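Local structure of endo-beta-1,2-glucanase (Talaromyces funiculosus, 6IMV) at residues I49-G61 / P142-T154. The protein is an endo-acting glycoside hydrolase that cleaves beta-1,2-glucans and binds the beta-1,2-linked glucose disaccharide sophorose. Sequence-based numbering, arbitrary orientation.
With BGC (beta-D-glucopyranose), chain I; BGC (beta-D-glucopyranose), chain D.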
ATOM      1  N   ILE A  49     -15.198  10.583   4.138  1.00 20.52           N
ATOM      2  CA  ILE A  49     -15.001   9.164   4.426  1.00 17.86           C
ATOM      3  C   ILE A  49     -13.526   8.807   4.201  1.00 16.39           C
ATOM      4  O   ILE A  49     -12.879   8.304   5.119  1.00 15.18           O
ATOM      5  CB  ILE A  49     -15.936   8.282   3.577  1.00 17.73           C
ATOM      6  CG1 ILE A  49     -17.414   8.656   3.761  1.00 17.75           C
ATOM      7  CG2 ILE A  49     -15.679   6.812   3.871  1.00 17.77           C
ATOM      8  CD1 ILE A  49     -17.946   8.451   5.153  1.00 17.94           C
ATOM      9  N   SER A  50     -13.027   9.050   2.977  1.00 14.41           N
ATOM     10  CA  SER A  50     -11.666   8.654   2.584  1.00 14.37           C
ATOM     11  C   SER A  50     -10.835   9.857   2.119  1.00 14.60           C
ATOM     12  O   SER A  50      -9.610   9.752   2.063  1.00 13.87           O
ATOM     13  CB  SER A  50     -11.688   7.599   1.510  1.00 14.27           C
ATOM     14  OG  SER A  50     -12.249   8.104   0.302  1.00 14.39           O
ATOM     15  N   TYR A  51     -11.482  10.966   1.733  1.00 13.90           N
ATOM     16  CA  TYR A  51     -10.747  12.137   1.302  1.00 13.88           C
ATOM     17  C   TYR A  51     -11.567  13.410   1.536  1.00 13.66           C
ATOM     18  O   TYR A  51     -12.755  13.375   1.842  1.00 13.35           O
ATOM     19  CB  TYR A  51     -10.301  11.985  -0.156  1.00 14.73           C
ATOM     20  CG  TYR A  51     -11.381  12.173  -1.193  1.00 14.98           C
ATOM     21  CD1 TYR A  51     -12.348  11.203  -1.421  1.00 15.08           C
ATOM     22  CD2 TYR A  51     -11.412  13.316  -1.974  1.00 15.41           C
ATOM     23  CE1 TYR A  51     -13.322  11.369  -2.393  1.00 15.57           C
ATOM     24  CE2 TYR A  51     -12.393  13.509  -2.933  1.00 15.88           C
ATOM     25  CZ  TYR A  51     -13.350  12.532  -3.141  1.00 15.60           C
ATOM     26  OH  TYR A  51     -14.292  12.743  -4.094  1.00 16.36           O
ATOM     27  N   ASN A  52     -10.867  14.536   1.426  1.00 13.71           N
ATOM     28  CA  ASN A  52     -11.431  15.872   1.501  1.00 13.95           C
ATOM     29  C   ASN A  52     -11.590  16.378   0.063  1.00 14.12           C
ATOM     30  O   ASN A  52     -10.609  16.634  -0.590  1.00 13.63           O
ATOM     31  CB  ASN A  52     -10.523  16.761   2.357  1.00 14.23           C
ATOM     32  CG  ASN A  52     -11.029  18.177   2.542  1.00 14.71           C
ATOM     33  OD1 ASN A  52     -11.822  18.667   1.736  1.00 15.14           O
ATOM     34  ND2 ASN A  52     -10.553  18.841   3.586  1.00 13.60           N
ATOM     35  N   SER A  53     -12.831  16.496  -0.423  1.00 14.82           N
ATOM     36  CA  SER A  53     -13.086  16.921  -1.810  1.00 15.58           C
ATOM     37  C   SER A  53     -12.716  18.395  -2.022  1.00 15.86           C
ATOM     38  O   SER A  53     -12.495  18.829  -3.157  1.00 16.94           O
ATOM     39  CB  SER A  53     -14.508  16.657  -2.198  1.00 16.24           C
ATOM     40  OG  SER A  53     -15.379  17.207  -1.233  1.00 17.38           O
ATOM     41  N   GLY A  54     -12.634  19.167  -0.935  1.00 16.09           N
ATOM     42  CA  GLY A  54     -12.253  20.567  -1.006  1.00 15.59           C
ATOM     43  C   GLY A  54     -10.804  20.766  -1.424  1.00 15.65           C
ATOM     44  O   GLY A  54     -10.496  21.702  -2.160  1.00 15.70           O
ATOM     45  N   ASN A  55      -9.893  19.923  -0.920  1.00 14.89           N
ATOM     46  CA  ASN A  55      -8.456  20.087  -1.207  1.00 14.59           C
ATOM     47  C   ASN A  55      -7.882  18.860  -1.941  1.00 14.30           C
ATOM     48  O   ASN A  55      -6.708  18.851  -2.289  1.00 13.52           O
ATOM     49  CB  ASN A  55      -7.675  20.423   0.067  1.00 14.37           C
ATOM     50  CG  ASN A  55      -7.726  19.325   1.109  1.00 14.77           C
ATOM     51  OD1 ASN A  55      -8.103  18.192   0.808  1.00 13.67           O
ATOM     52  ND2 ASN A  55      -7.328  19.655   2.330  1.00 14.10           N
ATOM     53  N   GLY A  56      -8.708  17.839  -2.174  1.00 13.90           N
ATOM     54  CA  GLY A  56      -8.321  16.657  -2.940  1.00 14.04           C
ATOM     55  C   GLY A  56      -7.409  15.713  -2.166  1.00 13.65           C
ATOM     56  O   GLY A  56      -6.822  14.822  -2.759  1.00 13.62           O
ATOM     57  N   MET A  57      -7.301  15.897  -0.847  1.00 13.18           N
ATOM     58  CA  MET A  57      -6.342  15.159  -0.027  1.00 13.39           C
ATOM     59  C   MET A  57      -7.020  13.964   0.650  1.00 12.73           C
ATOM     60  O   MET A  57      -8.171  14.062   1.075  1.00 12.53           O
ATOM     61  CB  MET A  57      -5.739  16.064   1.053  1.00 13.78           C
ATOM     62  CG  MET A  57      -4.941  17.233   0.491  1.00 13.88           C
ATOM     63  SD  MET A  57      -3.530  16.710  -0.516  1.00 13.87           S
ATOM     64  CE  MET A  57      -2.630  15.660   0.619  1.00 13.91           C
ATOM     65  N   SER A  58      -6.275  12.853   0.767  1.00 12.34           N
ATOM     66  CA  SER A  58      -6.734  11.673   1.484  1.00 12.18           C
ATOM     67  C   SER A  58      -6.849  11.990   2.977  1.00 12.06           C
ATOM     68  O   SER A  58      -6.118  12.830   3.501  1.00 11.89           O
ATOM     69  CB  SER A  58      -5.842  10.474   1.261  1.00 12.11           C
ATOM     70  OG  SER A  58      -4.558  10.661   1.827  1.00 11.99           O
ATOM     71  N   TYR A  59      -7.814  11.328   3.620  1.00 12.25           N
ATOM     72  CA  TYR A  59      -7.785  11.027   5.044  1.00 12.75           C
ATOM     73  C   TYR A  59      -7.323   9.582   5.205  1.00 12.80           C
ATOM     74  O   TYR A  59      -7.654   8.761   4.358  1.00 12.77           O
ATOM     75  CB  TYR A  59      -9.181  11.139   5.662  1.00 13.52           C
ATOM     76  CG  TYR A  59      -9.809  12.504   5.613  1.00 14.32           C
ATOM     77  CD1 TYR A  59      -9.219  13.585   6.251  1.00 14.59           C
ATOM     78  CD2 TYR A  59     -10.995  12.714   4.923  1.00 14.81           C
ATOM     79  CE1 TYR A  59      -9.797  14.842   6.202  1.00 14.95           C
ATOM     80  CE2 TYR A  59     -11.587  13.966   4.872  1.00 15.22           C
ATOM     81  CZ  TYR A  59     -10.984  15.030   5.516  1.00 15.12           C
ATOM     82  OH  TYR A  59     -11.560  16.259   5.471  1.00 16.18           O
ATOM     83  N   ASP A  60      -6.649   9.263   6.318  1.00 12.77           N
ATOM     84  CA  ASP A  60      -6.278   7.888   6.626  1.00 12.82           C
ATOM     85  C   ASP A  60      -7.503   6.976   6.476  1.00 12.93           C
ATOM     86  O   ASP A  60      -7.403   5.864   5.953  1.00 12.80           O
ATOM     87  CB  ASP A  60      -5.699   7.761   8.039  1.00 13.21           C
ATOM     88  CG  ASP A  60      -5.370   6.324   8.425  1.00 13.21           C
ATOM     89  OD1 ASP A  60      -4.679   5.657   7.643  1.00 12.87           O
ATOM     90  OD2 ASP A  60      -5.814   5.890   9.505  1.00 13.86           O
ATOM     91  N   GLY A  61      -8.651   7.464   6.947  1.00 12.92           N
ATOM     92  CA  GLY A  61      -9.914   6.755   6.846  1.00 13.26           C
ATOM     93  C   GLY A  61     -10.928   7.303   7.836  1.00 13.36           C
ATOM     94  O   GLY A  61     -10.881   8.471   8.195  1.00 13.60           O
ATOM     95  N   PRO A 142       5.252  15.148   5.010  1.00 12.25           N
ATOM     96  CA  PRO A 142       5.254  14.465   6.297  1.00 12.58           C
ATOM     97  C   PRO A 142       3.882  13.801   6.476  1.00 12.53           C
ATOM     98  O   PRO A 142       3.071  13.873   5.578  1.00 12.51           O
ATOM     99  CB  PRO A 142       5.427  15.631   7.272  1.00 12.62           C
ATOM    100  CG  PRO A 142       4.615  16.726   6.633  1.00 12.43           C
ATOM    101  CD  PRO A 142       4.871  16.562   5.148  1.00 12.65           C
ATOM    102  N   TRP A 143       3.633  13.188   7.629  1.00 12.72           N
ATOM    103  CA  TRP A 143       2.247  12.954   8.060  1.00 13.23           C
ATOM    104  C   TRP A 143       1.586  14.323   8.252  1.00 13.40           C
ATOM    105  O   TRP A 143       2.194  15.225   8.826  1.00 14.62           O
ATOM    106  CB  TRP A 143       2.193  12.115   9.337  1.00 12.76           C
ATOM    107  CG  TRP A 143       2.511  10.670   9.123  1.00 12.66           C
ATOM    108  CD1 TRP A 143       3.733  10.130   8.849  1.00 12.86           C
ATOM    109  CD2 TRP A 143       1.590   9.565   9.178  1.00 12.83           C
ATOM    110  NE1 TRP A 143       3.635   8.771   8.733  1.00 12.64           N
ATOM    111  CE2 TRP A 143       2.333   8.396   8.922  1.00 12.63           C
ATOM    112  CE3 TRP A 143       0.216   9.451   9.421  1.00 12.69           C
ATOM    113  CZ2 TRP A 143       1.745   7.133   8.886  1.00 12.66           C
ATOM    114  CZ3 TRP A 143      -0.366   8.200   9.388  1.00 12.86           C
ATOM    115  CH2 TRP A 143       0.393   7.058   9.124  1.00 12.91           C
ATOM    116  N   PHE A 144       0.370  14.476   7.731  1.00 13.39           N
ATOM    117  CA  PHE A 144      -0.280  15.778   7.617  1.00 13.18           C
ATOM    118  C   PHE A 144      -1.739  15.691   8.073  1.00 13.16           C
ATOM    119  O   PHE A 144      -2.352  14.629   8.045  1.00 12.93           O
ATOM    120  CB  PHE A 144      -0.216  16.301   6.178  1.00 13.12           C
ATOM    121  CG  PHE A 144      -0.710  15.342   5.124  1.00 12.95           C
ATOM    122  CD1 PHE A 144      -2.069  15.177   4.885  1.00 13.05           C
ATOM    123  CD2 PHE A 144       0.186  14.616   4.357  1.00 12.94           C
ATOM    124  CE1 PHE A 144      -2.513  14.288   3.917  1.00 12.82           C
ATOM    125  CE2 PHE A 144      -0.260  13.743   3.375  1.00 13.14           C
ATOM    126  CZ  PHE A 144      -1.610  13.579   3.156  1.00 12.89           C
ATOM    127  N   THR A 145      -2.271  16.854   8.457  1.00 13.49           N
ATOM    128  CA  THR A 145      -3.668  17.063   8.764  1.00 13.54           C
ATOM    129  C   THR A 145      -4.337  17.609   7.502  1.00 13.23           C
ATOM    130  O   THR A 145      -3.895  18.617   6.973  1.00 13.63           O
ATOM    131  CB  THR A 145      -3.819  18.025   9.951  1.00 13.70           C
ATOM    132  OG1 THR A 145      -3.152  17.457  11.080  1.00 14.44           O
ATOM    133  CG2 THR A 145      -5.262  18.321  10.289  1.00 13.48           C
ATOM    134  N   SER A 146      -5.373  16.923   7.023  1.00 13.04           N
ATOM    135  CA  SER A 146      -5.999  17.242   5.733  1.00 14.02           C
ATOM    136  C   SER A 146      -7.450  17.738   5.900  1.00 14.03           C
ATOM    137  O   SER A 146      -8.140  17.958   4.901  1.00 14.01           O
ATOM    138  CB  SER A 146      -5.918  16.050   4.801  1.00 13.53           C
ATOM    139  OG  SER A 146      -6.267  14.859   5.487  1.00 13.58           O
ATOM    140  N   SER A 147      -7.885  17.961   7.148  1.00 14.91           N
ATOM    141  CA  SER A 147      -9.288  18.310   7.461  1.00 15.75           C
ATOM    142  C   SER A 147      -9.592  19.789   7.159  1.00 16.81           C
ATOM    143  O   SER A 147     -10.746  20.135   7.015  1.00 17.41           O
ATOM    144  CB  SER A 147      -9.643  17.951   8.887  1.00 15.52           C
ATOM    145  OG  SER A 147      -8.584  18.281   9.776  1.00 15.48           O
ATOM    146  N   SER A 148      -8.575  20.658   7.071  1.00 17.20           N
ATOM    147  CA  SER A 148      -8.793  22.037   6.595  1.00 17.67           C
ATOM    148  C   SER A 148      -8.230  22.183   5.180  1.00 17.38           C
ATOM    149  O   SER A 148      -7.571  21.284   4.678  1.00 17.99           O
ATOM    150  CB  SER A 148      -8.214  23.057   7.541  1.00 18.36           C
ATOM    151  OG  SER A 148      -8.702  22.843   8.853  1.00 18.24           O
ATOM    152  N   GLN A 149      -8.495  23.327   4.543  1.00 17.61           N
ATOM    153  CA  GLN A 149      -8.202  23.513   3.118  1.00 17.17           C
ATOM    154  C   GLN A 149      -6.686  23.414   2.874  1.00 16.78           C
ATOM    155  O   GLN A 149      -6.248  22.807   1.902  1.00 16.93           O
ATOM    156  CB  GLN A 149      -8.825  24.825   2.630  1.00 18.11           C
ATOM    157  CG  GLN A 149      -8.643  25.104   1.140  1.00 18.82           C
ATOM    158  CD  GLN A 149      -9.270  24.060   0.246  1.00 19.77           C
ATOM    159  OE1 GLN A 149     -10.113  23.258   0.659  1.00 20.44           O
ATOM    160  NE2 GLN A 149      -8.847  24.049  -1.009  1.00 20.70           N
ATOM    161  N   ASP A 150      -5.881  24.007   3.759  1.00 16.20           N
ATOM    162  CA  ASP A 150      -4.430  23.921   3.660  1.00 16.58           C
ATOM    163  C   ASP A 150      -3.918  22.811   4.580  1.00 15.58           C
ATOM    164  O   ASP A 150      -4.341  22.712   5.714  1.00 16.61           O
ATOM    165  CB  ASP A 150      -3.745  25.237   4.033  1.00 17.45           C
ATOM    166  CG  ASP A 150      -3.868  26.331   2.989  1.00 18.71           C
ATOM    167  OD1 ASP A 150      -4.501  26.096   1.950  1.00 18.55           O
ATOM    168  OD2 ASP A 150      -3.284  27.405   3.213  1.00 22.67           O
ATOM    169  N   LEU A 151      -2.964  22.023   4.076  1.00 14.74           N
ATOM    170  CA  LEU A 151      -2.246  21.029   4.857  1.00 14.10           C
ATOM    171  C   LEU A 151      -1.379  21.707   5.923  1.00 14.46           C
ATOM    172  O   LEU A 151      -0.763  22.753   5.682  1.00 14.57           O
ATOM    173  CB  LEU A 151      -1.343  20.196   3.945  1.00 13.66           C
ATOM    174  CG  LEU A 151      -2.038  19.295   2.927  1.00 13.34           C
ATOM    175  CD1 LEU A 151      -1.021  18.454   2.177  1.00 13.08           C
ATOM    176  CD2 LEU A 151      -3.093  18.428   3.581  1.00 13.20           C
ATOM    177  N   THR A 152      -1.324  21.048   7.081  1.00 14.29           N
ATOM    178  CA  THR A 152      -0.312  21.259   8.102  1.00 14.49           C
ATOM    179  C   THR A 152       0.299  19.904   8.450  1.00 14.46           C
ATOM    180  O   THR A 152      -0.370  18.878   8.360  1.00 13.85           O
ATOM    181  CB  THR A 152      -0.907  21.928   9.351  1.00 13.92           C
ATOM    182  OG1 THR A 152      -1.942  21.095   9.865  1.00 13.44           O
ATOM    183  CG2 THR A 152      -1.464  23.305   9.059  1.00 14.30           C
ATOM    184  N   PRO A 153       1.574  19.850   8.883  1.00 14.56           N
ATOM    185  CA  PRO A 153       2.095  18.626   9.482  1.00 14.98           C
ATOM    186  C   PRO A 153       1.243  18.282  10.714  1.00 15.69           C
ATOM    187  O   PRO A 153       0.740  19.187  11.382  1.00 15.03           O
ATOM    188  CB  PRO A 153       3.540  18.980   9.870  1.00 14.82           C
ATOM    189  CG  PRO A 153       3.871  20.228   9.058  1.00 15.24           C
ATOM    190  CD  PRO A 153       2.555  20.951   8.862  1.00 14.57           C
ATOM    191  N   THR A 154       1.073  16.991  11.008  1.00 16.34           N
ATOM    192  CA  THR A 154       0.551  16.618  12.319  1.00 16.67           C
ATOM    193  C   THR A 154       1.591  17.070  13.351  1.00 17.35           C
ATOM    194  O   THR A 154       2.745  17.301  12.996  1.00 16.54           O
ATOM    195  CB  THR A 154       0.252  15.122  12.431  1.00 16.49           C
ATOM    196  OG1 THR A 154       1.481  14.400  12.377  1.00 16.77           O
ATOM    197  CG2 THR A 154      -0.690  14.630  11.360  1.00 17.05           C
TER
HETATM  198  C2  BGC I 606      -1.357   4.811  12.333  1.00 31.72           C
HETATM  199  C3  BGC I 606      -2.880   4.620  12.228  1.00 30.71           C
HETATM  200  C4  BGC I 606      -3.331   4.327  10.783  1.00 29.67           C
HETATM  201  C5  BGC I 606      -2.442   3.234  10.170  1.00 29.64           C
HETATM  202  C6  BGC I 606      -2.777   2.933   8.706  1.00 29.06           C
HETATM  203  C1  BGC I 606      -0.625   3.673  11.635  1.00 31.07           C
HETATM  204  O1  BGC I 606       0.798   3.807  11.661  1.00 34.31           O
HETATM  205  O2  BGC I 606      -0.988   4.795  13.701  1.00 32.41           O
HETATM  206  O3  BGC I 606      -3.567   5.772  12.721  1.00 30.34           O
HETATM  207  O4  BGC I 606      -4.719   3.939  10.728  1.00 24.55           O
HETATM  208  O5  BGC I 606      -1.063   3.607  10.277  1.00 31.58           O
HETATM  209  O6  BGC I 606      -2.491   4.086   7.918  1.00 29.47           O
HETATM  210  C2  BGC D   2       5.549   3.331   8.222  1.00 17.05           C
HETATM  211  C3  BGC D   2       5.392   4.751   7.688  1.00 17.00           C
HETATM  212  C4  BGC D   2       6.018   5.746   8.658  1.00 16.65           C
HETATM  213  C5  BGC D   2       7.477   5.350   8.882  1.00 17.02           C
HETATM  214  C6  BGC D   2       8.244   6.224   9.850  1.00 16.85           C
HETATM  215  C1  BGC D   2       7.012   3.052   8.520  1.00 16.78           C
HETATM  216  O2  BGC D   2       5.144   2.389   7.237  1.00 17.55           O
HETATM  217  O3  BGC D   2       4.021   5.085   7.500  1.00 16.79           O
HETATM  218  O4  BGC D   2       5.948   7.050   8.102  1.00 16.26           O
HETATM  219  O5  BGC D   2       7.547   4.028   9.397  1.00 17.18           O
HETATM  220  O6  BGC D   2       7.601   6.196  11.103  1.00 17.90           O
HETATM  221  O   HOH W   1     -11.291  21.753   3.155  1.00 26.40           O
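Two beta hairpins pack together, their turns and one flank of each in contact, with Met57 facing Ser146, their CA atoms 6.1 Å apart, and Gly56 and Met57 opposite Asn52 form a G1 bulge in the first hairpin. Two asparagine amides converge on one carbonyl: Asn52 ND2 donates to Ser146 O at 2.9 Å within the carbonyl plane, and Asn55 ND2 reaches the same oxygen at 3.2 Å from above that plane. With CG lying between the backbone N and carbonyl carbon (chi1 63°), Asn55 also turns OD1 back to accept from Met57 N, an Asx turn that fixes the amide's rotation. Replacing Asn55 by alanine would probably leave Ser146 O with one amide donor fewer and Met57 N without its side-chain acceptor. At the outer end, Gln149 NE2 donates to Gly54 O (3.1 Å). Ser146 OG donates to Ser58 O at 2.8 Å. Beside these polar bonds, the Met57 chain, bent at chi2 and chi3, brings CE to Phe144 CZ (3.4 Å) and meets Leu151 CD1 tip to tip. Further along, Asp60 and Trp143 bind separate glucose units in the sugar pocket. Strand 71-78 pairs with both 57-64 and 144-145, bridging the hairpins, while helices 80-94 and 112-133 pack against Met57.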